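Local coordinates for protein spermidine N(1)-acetyltransferase (Thermoplasma acidophilum, PDB 3K9U) that acetylates polyamines such as spermidine by transferring the acetyl group of acetyl-CoA, helping to protect the cell against polyamine toxicity, at residues R6-E11 and S72-F77; L90-K95 and S136-N141. All coordinates share one frame; numbering follows the deposited sequence.

Neighbouring strands of one mixed sheet tie the two contacts together, an example of how a GNAT fold joins its hydrophobic core to its cofactor site. Contact 1 lies toward the edge where strand 3-7 ends; contact 2 lies where strand 86-94 and helix 132-139 hold acetyl-CoA between them. Their centres are about 17 Å apart, yet strands 73-83 and 86-94 pair directly: F77 N lies 3.0 Å from Y93 O and I75 O 2.9 Å from K95 N, both probable hydrogen bonds. F77 itself belongs to contact 1, and its side chain comes within about 4 Å of that of Y93 but remains about 8 Å from the acetyl-CoA.

Contact 1: residues R6-E11 and S72-F77; sequences RKLSIE and STLIGF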
# COMPACT_ATOMS: atom_id res chain seq x y z
N ARG A 6 18.84 9.25 -6.95
CA ARG A 6 20.25 9.62 -6.91
C ARG A 6 21.01 8.82 -5.89
O ARG A 6 20.42 8.21 -5.00
CB ARG A 6 20.43 11.11 -6.61
CG ARG A 6 19.78 11.59 -5.33
CD ARG A 6 20.34 12.99 -4.90
NE ARG A 6 19.80 13.33 -3.58
CZ ARG A 6 18.59 13.84 -3.36
NH1 ARG A 6 18.18 14.07 -2.12
NH2 ARG A 6 17.78 14.10 -4.39
N LYS A 7 22.34 8.85 -6.02
CA LYS A 7 23.22 8.16 -5.09
C LYS A 7 22.95 8.60 -3.65
O LYS A 7 22.69 9.78 -3.37
CB LYS A 7 24.68 8.38 -5.46
CG LYS A 7 25.08 7.68 -6.79
CD LYS A 7 26.57 7.83 -7.12
CE LYS A 7 26.90 7.05 -8.41
NZ LYS A 7 28.28 6.43 -8.47
N LEU A 8 22.93 7.62 -2.75
CA LEU A 8 22.75 7.90 -1.34
C LEU A 8 24.02 8.51 -0.78
O LEU A 8 25.10 8.28 -1.33
CB LEU A 8 22.40 6.63 -0.59
CG LEU A 8 21.00 6.15 -0.98
CD1 LEU A 8 20.86 4.66 -0.69
CD2 LEU A 8 19.97 6.98 -0.27
N SER A 9 23.88 9.29 0.28
CA SER A 9 25.02 9.92 0.90
C SER A 9 24.79 9.81 2.40
O SER A 9 23.71 9.35 2.83
CB SER A 9 25.17 11.38 0.45
OG SER A 9 24.25 12.21 1.14
N ILE A 10 25.79 10.22 3.18
CA ILE A 10 25.74 9.91 4.61
C ILE A 10 24.60 10.68 5.33
O ILE A 10 24.09 10.23 6.35
CB ILE A 10 27.11 10.11 5.34
CG1 ILE A 10 27.29 11.54 5.84
CG2 ILE A 10 28.31 9.68 4.47
CD1 ILE A 10 28.64 11.72 6.50
N GLU A 11 24.19 11.81 4.78
CA GLU A 11 23.03 12.54 5.34
C GLU A 11 21.72 11.76 5.19
O GLU A 11 20.75 12.05 5.88
CB GLU A 11 22.88 13.94 4.74
CG GLU A 11 23.26 14.04 3.28
CD GLU A 11 22.68 15.24 2.58
OE1 GLU A 11 22.65 16.36 3.16
OE2 GLU A 11 22.26 15.06 1.41
N SER A 72 11.71 15.36 -2.03
CA SER A 72 12.89 15.54 -1.16
C SER A 72 12.99 14.64 0.09
O SER A 72 13.96 14.73 0.84
CB SER A 72 13.02 17.01 -0.74
OG SER A 72 12.47 17.24 0.56
N THR A 73 12.00 13.78 0.32
CA THR A 73 12.01 12.86 1.45
C THR A 73 12.40 11.48 0.90
O THR A 73 11.79 11.02 -0.06
CB THR A 73 10.62 12.80 2.13
OG1 THR A 73 10.21 14.14 2.49
CG2 THR A 73 10.64 11.89 3.36
N LEU A 74 13.42 10.85 1.48
CA LEU A 74 13.83 9.49 1.10
C LEU A 74 12.70 8.49 1.42
O LEU A 74 12.33 8.35 2.58
CB LEU A 74 15.13 9.06 1.82
CG LEU A 74 15.67 7.69 1.37
CD1 LEU A 74 16.27 7.75 -0.05
CD2 LEU A 74 16.72 7.16 2.32
N ILE A 75 12.16 7.80 0.42
CA ILE A 75 11.13 6.80 0.71
C ILE A 75 11.42 5.38 0.20
O ILE A 75 10.56 4.52 0.26
CB ILE A 75 9.75 7.25 0.25
CG1 ILE A 75 9.72 7.65 -1.25
CG2 ILE A 75 9.24 8.45 1.13
CD1 ILE A 75 9.90 6.48 -2.31
N GLY A 76 12.62 5.15 -0.34
CA GLY A 76 12.96 3.82 -0.86
C GLY A 76 14.40 3.80 -1.33
O GLY A 76 15.04 4.86 -1.45
N PHE A 77 14.94 2.61 -1.58
CA PHE A 77 16.30 2.51 -2.09
C PHE A 77 16.54 1.20 -2.81
O PHE A 77 15.77 0.29 -2.67
CB PHE A 77 17.29 2.63 -0.94
CG PHE A 77 17.13 1.56 0.12
CD1 PHE A 77 16.23 1.73 1.18
CD2 PHE A 77 17.83 0.38 0.04
CE1 PHE A 77 16.06 0.74 2.15
CE2 PHE A 77 17.66 -0.62 1.01
CZ PHE A 77 16.77 -0.43 2.07
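L8, just past the end of strand 3-7, reaches L74 and F77 of strand 73-83 across the intervening strand 63-70 in the mixed sheet of the GNAT fold. This wholly apolar contact illustrates how the end of one strand can meet its next-nearest neighbour through side chains on a shared face. L8 divides its two methyls between the partners: CD2 turns to the fork of L74, lying 3.8 Å from CD1 of L74 and 4.2 Å from its CD2, and the two side chains cross at about a right angle. In L74, CG stands anti to the backbone N (chi1 -175°) and beside the carbonyl carbon, from where CD1 and CD2 meet CD2 of L8. F77 joins through its CB rather than its ring, which packs on R91 and Y93. L16 of helix 13-27 packs on both L74 and F77, and that helix closes over this face of the sheet.

Backbone hydrogen bonds link both segments to strand 63-70: L8 with F65, and I75 and G76 with A68. The carbonyl O of L8 accepts a hydrogen bond from NE2 of Q58. All three touching residues are buried, and the second methyl of L8, CD1, rests 4.1 Å from CB of F77.

Contact 2: residues L90-K95 and S136-N141; sequences LRLYLK and SFYYKN. With ACO (acetyl coenzyme *a), chain G.
K140 NZ is shared among three oxygens of acetyl-CoA, donating to the ribose hydroxyl O2B at 2.6 Å and also to O3B and the phosphate oxygen O9A. O2B is gripped a second time, giving a hydrogen bond to S136 OG at 2.8 Å. This is the cofactor cleft of the GNAT fold, where parallel strands 86-94 and 122-128 splay apart, with helix 132-139 forming the far wall of the site. On the strand side the pantetheine pairs like an extra strand: its N4P donates to L92 O at 2.7 Å, L94 N donates to O9P, and L92 N makes a weak bond to the acetyl O.

Apolar contacts bridge strand and helix. L92 CD2 lies 3.8 Å from F137 CE1, the side chains crossing at about a right angle. Chi1 of F137 (164°) sets CG anti to its backbone N and brings the ring between two groups: CCP lies over one face and N141 ND2 over the opposite one, both offset toward the rim. N141 ND2 donates to F137 O at 2.8 Å in a nearly straight bond (164°), while OD1 takes a bond from K105 NZ. Replacing F137 by alanine removes the ring, which would probably leave CCP and L92 CD2 without their aromatic neighbour and open a gap between helix and strand.

Y138, probably the proton donor as in related enzymes, meets S1P with its ring edge, in plane. Its buried OH, 4.0 Å from L92 CB, has no hydrogen-bond partner in the model and sits 3.3 Å from the acetyl carbon C of the cofactor.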
# COMPACT_ATOMS: atom_id res chain seq x y z
N LEU A 90 20.63 -6.83 -4.75
CA LEU A 90 20.71 -7.31 -3.37
C LEU A 90 19.53 -6.85 -2.56
O LEU A 90 19.13 -7.54 -1.65
CB LEU A 90 21.98 -6.81 -2.66
CG LEU A 90 23.30 -7.28 -3.26
CD1 LEU A 90 24.44 -6.42 -2.65
CD2 LEU A 90 23.54 -8.79 -3.03
N ARG A 91 18.99 -5.69 -2.89
CA ARG A 91 18.13 -4.94 -1.97
C ARG A 91 17.22 -3.97 -2.72
O ARG A 91 17.70 -3.16 -3.51
CB ARG A 91 19.06 -4.15 -1.03
CG ARG A 91 18.77 -4.29 0.41
CD ARG A 91 19.99 -4.59 1.28
NE ARG A 91 21.16 -3.71 1.20
CZ ARG A 91 21.67 -2.97 2.20
NH1 ARG A 91 22.81 -2.30 2.01
NH2 ARG A 91 21.07 -2.85 3.39
N LEU A 92 15.91 -4.02 -2.45
CA LEU A 92 14.97 -3.04 -2.99
C LEU A 92 13.75 -2.94 -2.11
O LEU A 92 12.94 -3.86 -2.07
CB LEU A 92 14.54 -3.43 -4.41
CG LEU A 92 13.49 -2.60 -5.14
CD1 LEU A 92 13.92 -1.19 -5.17
CD2 LEU A 92 13.29 -3.13 -6.55
N TYR A 93 13.63 -1.80 -1.44
CA TYR A 93 12.60 -1.61 -0.43
C TYR A 93 12.07 -0.18 -0.49
O TYR A 93 12.85 0.76 -0.54
CB TYR A 93 13.17 -1.90 0.97
CG TYR A 93 13.51 -3.35 1.21
CD1 TYR A 93 12.52 -4.26 1.57
CD2 TYR A 93 14.80 -3.82 1.03
CE1 TYR A 93 12.81 -5.59 1.76
CE2 TYR A 93 15.10 -5.16 1.22
CZ TYR A 93 14.11 -6.03 1.59
OH TYR A 93 14.40 -7.36 1.79
N LEU A 94 10.74 -0.05 -0.48
CA LEU A 94 10.05 1.23 -0.34
C LEU A 94 9.25 1.24 0.96
O LEU A 94 8.83 0.16 1.44
CB LEU A 94 9.04 1.41 -1.46
CG LEU A 94 9.53 1.21 -2.88
CD1 LEU A 94 8.37 1.41 -3.93
CD2 LEU A 94 10.72 2.14 -3.13
N LYS A 95 8.97 2.44 1.47
CA LYS A 95 7.93 2.64 2.47
C LYS A 95 6.63 2.08 1.93
O LYS A 95 6.27 2.35 0.78
CB LYS A 95 7.70 4.12 2.78
CG LYS A 95 8.64 4.74 3.77
CD LYS A 95 8.13 6.18 4.22
CE LYS A 95 7.12 6.22 5.43
NZ LYS A 95 5.66 6.51 5.10
N SER A 136 6.10 -11.03 -7.48
CA SER A 136 5.23 -10.67 -8.62
C SER A 136 5.73 -9.39 -9.28
O SER A 136 5.64 -9.25 -10.46
CB SER A 136 3.77 -10.56 -8.20
OG SER A 136 3.58 -9.54 -7.25
N PHE A 137 6.32 -8.48 -8.50
CA PHE A 137 6.91 -7.29 -9.10
C PHE A 137 8.05 -7.65 -10.07
O PHE A 137 8.15 -7.08 -11.15
CB PHE A 137 7.41 -6.32 -8.03
CG PHE A 137 8.37 -5.27 -8.55
CD1 PHE A 137 9.75 -5.45 -8.43
CD2 PHE A 137 7.89 -4.11 -9.17
CE1 PHE A 137 10.66 -4.49 -8.91
CE2 PHE A 137 8.78 -3.11 -9.64
CZ PHE A 137 10.18 -3.31 -9.52
N TYR A 138 8.88 -8.60 -9.68
CA TYR A 138 10.00 -9.02 -10.52
C TYR A 138 9.57 -9.77 -11.76
O TYR A 138 10.16 -9.54 -12.83
CB TYR A 138 10.97 -9.89 -9.74
CG TYR A 138 11.69 -9.13 -8.67
CD1 TYR A 138 12.37 -7.94 -8.96
CD2 TYR A 138 11.71 -9.60 -7.37
CE1 TYR A 138 13.01 -7.25 -7.95
CE2 TYR A 138 12.34 -8.92 -6.37
CZ TYR A 138 13.00 -7.77 -6.66
OH TYR A 138 13.65 -7.13 -5.63
N TYR A 139 8.58 -10.66 -11.65
CA TYR A 139 8.13 -11.37 -12.84
C TYR A 139 7.46 -10.42 -13.82
O TYR A 139 7.49 -10.67 -15.01
CB TYR A 139 7.34 -12.68 -12.58
CG TYR A 139 5.85 -12.68 -12.13
CD1 TYR A 139 5.47 -13.28 -10.91
CD2 TYR A 139 4.81 -12.19 -12.94
CE1 TYR A 139 4.11 -13.34 -10.48
CE2 TYR A 139 3.44 -12.25 -12.52
CZ TYR A 139 3.12 -12.81 -11.27
OH TYR A 139 1.79 -12.89 -10.84
N LYS A 140 6.91 -9.31 -13.31
CA LYS A 140 6.31 -8.29 -14.18
C LYS A 140 7.36 -7.34 -14.76
O LYS A 140 7.05 -6.52 -15.59
CB LYS A 140 5.25 -7.51 -13.41
CG LYS A 140 3.93 -8.29 -13.24
CD LYS A 140 3.16 -7.81 -12.01
CE LYS A 140 2.07 -8.84 -11.61
NZ LYS A 140 1.21 -8.38 -10.43
N ASN A 141 8.61 -7.45 -14.31
CA ASN A 141 9.69 -6.68 -14.86
C ASN A 141 10.75 -7.55 -15.54
O ASN A 141 11.94 -7.19 -15.57
CB ASN A 141 10.28 -5.79 -13.77
CG ASN A 141 9.42 -4.61 -13.50
OD1 ASN A 141 9.46 -3.64 -14.24
ND2 ASN A 141 8.55 -4.71 -12.50
N1A ACO G . 0.38 -4.86 -2.61
C2A ACO G . 0.45 -5.95 -3.42
N3A ACO G . 1.24 -5.99 -4.51
C4A ACO G . 2.04 -4.96 -4.83
C5A ACO G . 2.00 -3.77 -3.97
C6A ACO G . 1.11 -3.78 -2.80
N6A ACO G . 1.01 -2.71 -1.97
N7A ACO G . 2.85 -2.90 -4.49
C8A ACO G . 3.38 -3.46 -5.58
N9A ACO G . 2.93 -4.71 -5.79
C1B ACO G . 3.33 -5.56 -6.95
C2B ACO G . 2.16 -6.08 -7.80
O2B ACO G . 2.51 -7.31 -8.49
C3B ACO G . 1.94 -4.99 -8.81
O3B ACO G . 1.30 -5.49 -10.00
P3B ACO G . -0.32 -5.35 -10.08
O7A ACO G . -0.50 -3.93 -10.43
O8A ACO G . -0.80 -5.72 -8.68
O9A ACO G . -0.63 -6.37 -11.16
C4B ACO G . 3.32 -4.40 -9.01
O4B ACO G . 4.11 -4.80 -7.88
C5B ACO G . 3.33 -2.89 -9.11
O5B ACO G . 4.54 -2.40 -9.73
P1A ACO G . 5.29 -1.10 -9.16
O1A ACO G . 4.28 -0.00 -8.85
O2A ACO G . 6.45 -0.77 -10.06
O3A ACO G . 5.85 -1.72 -7.77
P2A ACO G . 6.46 -0.81 -6.57
O4A ACO G . 5.55 -1.02 -5.38
O5A ACO G . 6.80 0.59 -7.07
O6A ACO G . 7.84 -1.54 -6.27
CBP ACO G . 8.50 -3.21 -4.71
CCP ACO G . 7.92 -2.95 -6.09
CDP ACO G . 8.67 -4.71 -4.51
CEP ACO G . 9.88 -2.56 -4.68
CAP ACO G . 7.61 -2.60 -3.61
OAP ACO G . 6.26 -3.07 -3.69
C9P ACO G . 8.12 -2.85 -2.21
O9P ACO G . 9.00 -2.15 -1.76
N8P ACO G . 7.59 -3.86 -1.57
C7P ACO G . 8.00 -4.30 -0.26
C6P ACO G . 9.45 -4.74 -0.16
C5P ACO G . 9.85 -5.87 -1.09
O5P ACO G . 9.14 -6.85 -1.26
N4P ACO G . 11.04 -5.76 -1.67
C3P ACO G . 11.62 -6.82 -2.48
C2P ACO G . 12.47 -7.74 -1.62
S1P ACO G . 13.42 -8.88 -2.58
C ACO G . 14.92 -8.13 -2.76
O ACO G . 15.12 -7.08 -2.15
CH3 ACO G . 16.01 -8.74 -3.62